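Local coordinates for putative sugar ABC transport system, substrate-binding protein (Bordetella parapertussis, PDB 5IX8) that probably binds a carbohydrate in the periplasm and hands it to an ABC transporter, at residues 142-147 / 202-207; 180-185 / 209-214. One frame throughout, in Å; residues are numbered along the deposited sequence. Where two conformers were deposited one is given.

Contact 1 (142-147 / 202-207); sequences QVIVVP and EYVFTP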
ATOM      1  N   GLN A 142      -5.822 -17.366 -20.160  1.00 18.58           N
ATOM      2  CA  GLN A 142      -6.463 -17.456 -18.855  1.00 18.47           C
ATOM      3  C   GLN A 142      -5.578 -16.921 -17.740  1.00 17.34           C
ATOM      4  O   GLN A 142      -4.373 -17.190 -17.691  1.00 17.30           O
ATOM      5  CB  GLN A 142      -6.870 -18.890 -18.546  1.00 19.86           C
ATOM      6  CG  GLN A 142      -7.945 -19.384 -19.470  1.00 23.63           C
ATOM      7  CD  GLN A 142      -8.384 -20.804 -19.145  1.00 27.06           C
ATOM      8  OE1 GLN A 142      -8.282 -21.250 -18.001  1.00 27.98           O
ATOM      9  NE2 GLN A 142      -8.875 -21.524 -20.157  1.00 29.46           N
ATOM     10  N   VAL A 143      -6.210 -16.196 -16.821  1.00 16.05           N
ATOM     11  CA  VAL A 143      -5.555 -15.491 -15.732  1.00 15.20           C
ATOM     12  C   VAL A 143      -6.204 -15.936 -14.424  1.00 13.54           C
ATOM     13  O   VAL A 143      -7.414 -15.736 -14.227  1.00 15.10           O
ATOM     14  CB  VAL A 143      -5.688 -13.963 -15.892  1.00 15.29           C
ATOM     15  CG1 VAL A 143      -4.977 -13.234 -14.726  1.00 14.73           C
ATOM     16  CG2 VAL A 143      -5.144 -13.492 -17.283  1.00 16.06           C
ATOM     17  N   ILE A 144      -5.413 -16.529 -13.530  1.00 12.64           N
ATOM     18  CA  ILE A 144      -5.873 -16.811 -12.171  1.00 12.33           C
ATOM     19  C   ILE A 144      -5.869 -15.517 -11.376  1.00 13.23           C
ATOM     20  O   ILE A 144      -4.855 -14.793 -11.367  1.00 13.71           O
ATOM     21  CB  ILE A 144      -4.960 -17.845 -11.501  1.00 12.98           C
ATOM     22  CG1 ILE A 144      -5.202 -19.242 -12.080  1.00 12.67           C
ATOM     23  CG2 ILE A 144      -5.156 -17.812  -9.969  1.00 12.72           C
ATOM     24  CD1 ILE A 144      -4.004 -20.217 -11.903  1.00 12.40           C
ATOM     25  N   VAL A 145      -6.969 -15.245 -10.664  1.00 11.78           N
ATOM     26  CA  VAL A 145      -7.084 -14.063  -9.813  1.00 11.68           C
ATOM     27  C   VAL A 145      -7.060 -14.504  -8.352  1.00 11.99           C
ATOM     28  O   VAL A 145      -7.919 -15.281  -7.921  1.00 12.66           O
ATOM     29  CB  VAL A 145      -8.353 -13.254 -10.121  1.00 12.80           C
ATOM     30  CG1 VAL A 145      -8.475 -12.083  -9.127  1.00 14.53           C
ATOM     31  CG2 VAL A 145      -8.357 -12.742 -11.600  1.00 14.27           C
ATOM     32  N   VAL A 146      -6.065 -14.029  -7.603  1.00 11.19           N
ATOM     33  CA  VAL A 146      -5.935 -14.250  -6.157  1.00 11.49           C
ATOM     34  C   VAL A 146      -6.079 -12.844  -5.588  1.00 11.39           C
ATOM     35  O   VAL A 146      -5.093 -12.095  -5.579  1.00 12.28           O
ATOM     36  CB  VAL A 146      -4.586 -14.896  -5.783  1.00 12.90           C
ATOM     37  CG1 VAL A 146      -4.404 -15.011  -4.252  1.00 14.10           C
ATOM     38  CG2 VAL A 146      -4.446 -16.278  -6.388  1.00 13.08           C
ATOM     39  N   PRO A 147      -7.279 -12.418  -5.176  1.00 12.04           N
ATOM     40  CA  PRO A 147      -7.565 -10.988  -5.028  1.00 11.21           C
ATOM     41  C   PRO A 147      -7.186 -10.392  -3.694  1.00 12.13           C
ATOM     42  O   PRO A 147      -7.255  -9.164  -3.550  1.00 13.41           O
ATOM     43  CB  PRO A 147      -9.092 -10.932  -5.166  1.00 11.31           C
ATOM     44  CG  PRO A 147      -9.539 -12.211  -4.570  1.00 11.00           C
ATOM     45  CD  PRO A 147      -8.516 -13.216  -5.145  1.00 11.20           C
ATOM     46  N   GLU A 202      -2.152 -19.022 -17.708  1.00 16.90           N
ATOM     47  CA  GLU A 202      -0.783 -18.632 -18.036  1.00 17.86           C
ATOM     48  C   GLU A 202      -0.310 -17.459 -17.195  1.00 17.34           C
ATOM     49  O   GLU A 202       0.858 -17.062 -17.296  1.00 17.19           O
ATOM     50  CB  GLU A 202      -0.668 -18.292 -19.523  1.00 19.63           C
ATOM     51  CG  GLU A 202      -0.777 -19.559 -20.364  1.00 22.06           C
ATOM     52  CD  GLU A 202      -0.770 -19.295 -21.842  1.00 27.44           C
ATOM     53  OE1 GLU A 202       0.316 -19.047 -22.400  1.00 30.55           O
ATOM     54  OE2 GLU A 202      -1.848 -19.326 -22.454  1.00 28.14           O
ATOM     55  N   TYR A 203      -1.176 -16.918 -16.348  1.00 16.37           N
ATOM     56  CA  TYR A 203      -0.875 -15.744 -15.552  1.00 14.69           C
ATOM     57  C   TYR A 203      -1.541 -15.910 -14.210  1.00 13.38           C
ATOM     58  O   TYR A 203      -2.555 -16.601 -14.102  1.00 14.17           O
ATOM     59  CB  TYR A 203      -1.431 -14.480 -16.178  1.00 15.74           C
ATOM     60  CG  TYR A 203      -0.840 -14.171 -17.513  1.00 17.07           C
ATOM     61  CD1 TYR A 203       0.351 -13.480 -17.604  1.00 18.22           C
ATOM     62  CD2 TYR A 203      -1.473 -14.548 -18.690  1.00 18.80           C
ATOM     63  CE1 TYR A 203       0.915 -13.172 -18.847  1.00 19.56           C
ATOM     64  CE2 TYR A 203      -0.927 -14.237 -19.945  1.00 19.30           C
ATOM     65  CZ  TYR A 203       0.269 -13.547 -20.007  1.00 20.11           C
ATOM     66  OH  TYR A 203       0.836 -13.223 -21.220  1.00 22.59           O
ATOM     67  N   VAL A 204      -0.991 -15.230 -13.200  1.00 12.83           N
ATOM     68  CA  VAL A 204      -1.618 -15.130 -11.882  1.00 12.93           C
ATOM     69  C   VAL A 204      -1.563 -13.670 -11.464  1.00 13.64           C
ATOM     70  O   VAL A 204      -0.496 -13.041 -11.516  1.00 14.43           O
ATOM     71  CB  VAL A 204      -0.927 -16.006 -10.814  1.00 13.52           C
ATOM     72  CG1 VAL A 204      -1.639 -15.848  -9.440  1.00 14.22           C
ATOM     73  CG2 VAL A 204      -0.898 -17.476 -11.241  1.00 14.31           C
ATOM     74  N   PHE A 205      -2.703 -13.123 -11.073  1.00 12.47           N
ATOM     75  CA  PHE A 205      -2.759 -11.761 -10.561  1.00 12.47           C
ATOM     76  C   PHE A 205      -2.837 -11.797  -9.046  1.00 12.60           C
ATOM     77  O   PHE A 205      -3.637 -12.550  -8.495  1.00 13.78           O
ATOM     78  CB  PHE A 205      -3.973 -11.024 -11.117  1.00 13.18           C
ATOM     79  CG  PHE A 205      -4.235  -9.730 -10.432  1.00 12.29           C
ATOM     80  CD1 PHE A 205      -3.564  -8.578 -10.831  1.00 13.31           C
ATOM     81  CD2 PHE A 205      -5.133  -9.668  -9.381  1.00 13.89           C
ATOM     82  CE1 PHE A 205      -3.803  -7.355 -10.212  1.00 14.00           C
ATOM     83  CE2 PHE A 205      -5.361  -8.472  -8.732  1.00 14.91           C
ATOM     84  CZ  PHE A 205      -4.691  -7.294  -9.155  1.00 14.95           C
ATOM     85  N   THR A 206      -2.031 -10.971  -8.379  1.00 12.77           N
ATOM     86  CA  THR A 206      -2.058 -10.794  -6.929  1.00 13.70           C
ATOM     87  C   THR A 206      -1.932  -9.309  -6.631  1.00 13.75           C
ATOM     88  O   THR A 206      -1.263  -8.573  -7.385  1.00 15.26           O
ATOM     89  CB  THR A 206      -0.896 -11.524  -6.209  1.00 14.80           C
ATOM     90  OG1 THR A 206       0.348 -10.866  -6.525  1.00 15.84           O
ATOM     91  CG2 THR A 206      -0.822 -13.028  -6.577  1.00 13.88           C
ATOM     92  N   PRO A 207      -2.500  -8.842  -5.514  1.00 12.30           N
ATOM     93  CA  PRO A 207      -2.452  -7.407  -5.234  1.00 12.01           C
ATOM     94  C   PRO A 207      -1.303  -6.956  -4.367  1.00 12.46           C
ATOM     95  O   PRO A 207      -1.123  -5.736  -4.269  1.00 13.32           O
ATOM     96  CB  PRO A 207      -3.787  -7.164  -4.510  1.00 12.89           C
ATOM     97  CG  PRO A 207      -3.953  -8.469  -3.655  1.00 12.52           C
ATOM     98  CD  PRO A 207      -3.540  -9.516  -4.712  1.00 11.59           C
TER
HETATM   99  O   HOH W   1      -4.330 -19.665 -21.225  1.00 23.77           O
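The two aromatic rings of this contact, Tyr203 and Phe205, lie on one face of a parallel sheet together with Val143 and Val145. Gln142 O sits at the edge of the Tyr203 ring, near its plane, while Val143 CG2 comes obliquely to CD2 and rests 4.0 Å from Tyr203 CB. Phe205, its CG anti to the backbone N (chi1 169°), runs alongside Val145, whose CG1 lies 4.1 Å from Phe205 CD2; the ring also stacks with Phe162 of helix 154-168. On the other face Ile144 and Val204 lie side by side, CG2 to CG1, with Ile144 against helix 184-197 and Val204 against helix 209-221.

Strands 142-145 and 201-205 are joined by alternating parallel bonds. Glu202 N reaches Gln142 O (2.9 Å) in the carbonyl plane, Ile144 N meets Tyr203 O from above its plane, and Phe205 N points almost straight down the C=O axis of Ile144 (2.7 Å to its O, 170° at the hydrogen). Val146 N extends the pairing to Phe205 O. A water links Gln142 N to Glu202 OE2. Tyr203 OH bonds Asp136. Four good bonds thus tie strands largely apolar on both faces, while Val143 and Val204 pair with the flanking strands, the chemistry of a Rossmann-like sheet between helical layers.

Contact 2 (180-185 / 209-214); sequences GEMSLA and TFLGIG. With EDO (1,2-ethanediol), chain E; EDO (1,2-ethanediol), chain F.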
ATOM      1  N   GLY A 180      -8.750 -14.943   3.422  1.00 12.64           N
ATOM      2  CA  GLY A 180      -7.420 -14.987   3.994  1.00 13.57           C
ATOM      3  C   GLY A 180      -6.976 -13.640   4.519  1.00 14.01           C
ATOM      4  O   GLY A 180      -7.771 -12.716   4.696  1.00 15.44           O
ATOM      5  N   GLU A 181      -5.669 -13.541   4.788  1.00 13.74           N
ATOM      6  CA  GLU A 181      -5.075 -12.328   5.343  1.00 13.80           C
ATOM      7  C   GLU A 181      -3.890 -11.863   4.506  1.00 13.40           C
ATOM      8  O   GLU A 181      -3.118 -11.007   4.952  1.00 15.22           O
ATOM      9  CB  GLU A 181      -4.642 -12.512   6.798  1.00 16.52           C
ATOM     10  CG  GLU A 181      -3.589 -13.548   6.940  1.00 20.02           C
ATOM     11  CD  GLU A 181      -3.132 -13.693   8.370  1.00 26.00           C
ATOM     12  OE1 GLU A 181      -3.336 -12.724   9.154  1.00 27.64           O
ATOM     13  OE2 GLU A 181      -2.559 -14.760   8.705  1.00 28.30           O
HETATM   14  N   MSE A 182      -3.764 -12.378   3.294  1.00 13.05           N
HETATM   15  CA  MSE A 182      -2.772 -11.921   2.324  1.00 13.87           C
HETATM   16  C   MSE A 182      -1.338 -12.271   2.767  1.00 14.37           C
HETATM   17  O   MSE A 182      -0.365 -11.567   2.446  1.00 15.46           O
HETATM   18  CB  MSE A 182      -2.931 -10.422   2.046  1.00 14.84           C
HETATM   19  CG  MSE A 182      -4.353 -10.106   1.555  1.00 13.86           C
HETATM   20 SE   MSE A 182      -4.598  -8.371   0.801  0.59 15.97          SE
HETATM   21  CE  MSE A 182      -4.141  -7.403   2.405  1.00 17.00           C
ATOM     22  N   SER A 183      -1.207 -13.398   3.471  1.00 14.22           N
ATOM     23  CA  SER A 183       0.092 -13.856   3.927  1.00 13.11           C
ATOM     24  C   SER A 183       0.812 -14.656   2.840  1.00 13.43           C
ATOM     25  O   SER A 183       0.243 -15.002   1.794  1.00 13.07           O
ATOM     26  CB  SER A 183      -0.095 -14.728   5.161  1.00 13.15           C
ATOM     27  OG  SER A 183      -0.775 -15.932   4.794  1.00 13.99           O
ATOM     28  N   LEU A 184       2.096 -14.937   3.084  0.51 12.85           N
ATOM     29  CA  LEU A 184       2.808 -15.878   2.223  0.51 12.96           C
ATOM     30  C   LEU A 184       2.060 -17.193   2.136  0.51 12.65           C
ATOM     31  O   LEU A 184       1.897 -17.767   1.051  0.51 12.19           O
ATOM     32  CB  LEU A 184       4.203 -16.168   2.769  0.51 14.30           C
ATOM     33  CG  LEU A 184       5.181 -15.019   2.730  0.51 14.96           C
ATOM     34  CD1 LEU A 184       6.379 -15.425   3.534  0.51 15.80           C
ATOM     35  CD2 LEU A 184       5.541 -14.786   1.286  0.51 14.52           C
ATOM     36  N   ALA A 185       1.646 -17.711   3.292  1.00 13.07           N
ATOM     37  CA  ALA A 185       0.977 -19.008   3.318  1.00 12.40           C
ATOM     38  C   ALA A 185      -0.317 -18.968   2.529  1.00 11.89           C
ATOM     39  O   ALA A 185      -0.646 -19.937   1.844  1.00 11.74           O
ATOM     40  CB  ALA A 185       0.702 -19.442   4.759  1.00 14.22           C
ATOM     41  N   THR A 209       2.755  -7.967  -2.250  1.00 14.08           N
ATOM     42  CA  THR A 209       4.022  -8.688  -2.187  1.00 14.62           C
ATOM     43  C   THR A 209       3.901 -10.145  -1.768  1.00 14.17           C
ATOM     44  O   THR A 209       4.329 -11.047  -2.489  1.00 15.14           O
ATOM     45  CB  THR A 209       4.975  -7.992  -1.204  1.00 17.04           C
ATOM     46  OG1 THR A 209       4.980  -6.580  -1.422  1.00 18.99           O
ATOM     47  CG2 THR A 209       6.371  -8.554  -1.369  1.00 17.41           C
ATOM     48  N   PHE A 210       3.366 -10.400  -0.577  1.00 14.80           N
ATOM     49  CA  PHE A 210       3.434 -11.771  -0.067  1.00 15.70           C
ATOM     50  C   PHE A 210       2.540 -12.719  -0.845  1.00 13.02           C
ATOM     51  O   PHE A 210       2.842 -13.914  -0.912  1.00 11.93           O
ATOM     52  CB  PHE A 210       3.043 -11.836   1.408  1.00 20.31           C
ATOM     53  CG  PHE A 210       4.012 -11.171   2.306  1.00 24.52           C
ATOM     54  CD1 PHE A 210       5.311 -10.916   1.881  1.00 26.10           C
ATOM     55  CD2 PHE A 210       3.641 -10.809   3.585  1.00 26.93           C
ATOM     56  CE1 PHE A 210       6.231 -10.290   2.743  1.00 27.88           C
ATOM     57  CE2 PHE A 210       4.546 -10.180   4.433  1.00 28.26           C
ATOM     58  CZ  PHE A 210       5.839  -9.939   4.016  1.00 28.20           C
ATOM     59  N   LEU A 211       1.412 -12.233  -1.381  1.00 11.71           N
ATOM     60  CA  LEU A 211       0.600 -13.107  -2.231  1.00 11.46           C
ATOM     61  C   LEU A 211       1.341 -13.412  -3.525  1.00 12.21           C
ATOM     62  O   LEU A 211       1.326 -14.549  -3.992  1.00 13.06           O
ATOM     63  CB  LEU A 211      -0.780 -12.494  -2.503  1.00 11.25           C
ATOM     64  CG  LEU A 211      -1.743 -12.468  -1.314  1.00 10.93           C
ATOM     65  CD1 LEU A 211      -3.009 -11.701  -1.706  1.00 12.66           C
ATOM     66  CD2 LEU A 211      -2.074 -13.880  -0.824  1.00 12.07           C
ATOM     67  N   GLY A 212       2.046 -12.424  -4.087  1.00 11.67           N
ATOM     68  CA  GLY A 212       2.878 -12.697  -5.252  1.00 12.41           C
ATOM     69  C   GLY A 212       3.992 -13.701  -4.977  1.00 12.96           C
ATOM     70  O   GLY A 212       4.249 -14.584  -5.794  1.00 13.76           O
ATOM     71  N   ILE A 213       4.701 -13.554  -3.847  1.00 14.48           N
ATOM     72  CA  ILE A 213       5.739 -14.526  -3.475  1.00 14.51           C
ATOM     73  C   ILE A 213       5.135 -15.916  -3.322  1.00 15.14           C
ATOM     74  O   ILE A 213       5.698 -16.914  -3.786  1.00 15.13           O
ATOM     75  CB  ILE A 213       6.452 -14.107  -2.170  1.00 17.30           C
ATOM     76  CG1 ILE A 213       7.079 -12.709  -2.285  1.00 19.14           C
ATOM     77  CG2 ILE A 213       7.524 -15.180  -1.729  1.00 17.58           C
ATOM     78  CD1 ILE A 213       8.258 -12.638  -3.186  1.00 19.61           C
ATOM     79  N   GLY A 214       3.995 -16.005  -2.635  1.00 14.57           N
ATOM     80  CA  GLY A 214       3.374 -17.309  -2.460  1.00 12.68           C
ATOM     81  C   GLY A 214       2.951 -17.904  -3.790  1.00 13.67           C
ATOM     82  O   GLY A 214       3.081 -19.114  -4.012  1.00 13.85           O
TER
HETATM   83  C1  EDO E 503      -0.961  -9.767   8.428  1.00 29.12           C
HETATM   84  O1  EDO E 503      -2.344 -10.158   8.505  1.00 26.03           O
HETATM   85  C2  EDO E 503      -0.273 -10.506   7.283  1.00 30.89           C
HETATM   86  O2  EDO E 503      -0.767  -9.995   6.045  1.00 31.66           O
HETATM   87  C1  EDO F 504     -11.145 -16.415   5.380  0.51 17.42           C
HETATM   88  O1  EDO F 504     -10.789 -15.040   5.440  0.51 17.22           O
HETATM   89  C2  EDO F 504     -12.617 -16.523   5.704  0.51 17.64           C
HETATM   90  O2  EDO F 504     -13.365 -16.065   4.568  0.51 17.54           O
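Two helix starts of an alpha/beta domain meet here: the turn leading into helix 184-197 packs against the first turns of helix 209-221, with strand 201-205 between them in the chain. Ser183 is the N-cap of the former helix, its OG bonded to Asp186 N, while Asp186 OD2 accepts from Glu181 N, so Asp186 engages the turn at two points.

Leu184 has the largest share of the contact. With CG anti to its carbonyl carbon (chi1 -68°), it crosses Phe210 obliquely and sets CD2 3.9 Å from Phe210 CB; the same methyl lies 3.6 Å from Ile213 CG2 and 3.6 Å from Phe210 O. Met182 O approaches the edge of the Phe210 ring, near its plane. The next residue, Leu211, spreads its two methyls, CD1 3.9 Å from CG of the selenomethionine Met182 and CD2 3.7 Å from Ser183 O. Gly214 CA comes within 3.8 Å of Leu184 O, where a beta carbon would clash with that oxygen. One 1,2-ethanediol, probably from the crystallisation liquor, accompanies the turn, giving hydrogen bonds from O2 to Glu181 O and from O1 to Glu181 OE1.

No hydrogen bond crosses between the segments: apolar branches join them, and the polar groups that fix the cap are paired between the turn and the first turn of helix 184-197.

In the fold
Contacts 1 and 2 show how one alpha/beta domain is built from strands and helices that alternate along the chain. Their centres are 13 Å apart, and their segments alternate too: helix 184-197 leads into strand 201-205, which leads into helix 209-221. Contact 1 is thus the sheet pairing, and contact 2 joins the helices packed over one side of it. They touch directly, Thr206 CG2 lying 3.7 Å from Leu211 O and Val146 CG1 4.3 Å from Leu211 CD2, so Leu211 serves both. Beside contact 2 one ethanediol bonds Glu181, and an ethanediol also bonds Tyr57 N, in a loop beyond strand 47-53 of the other sheet.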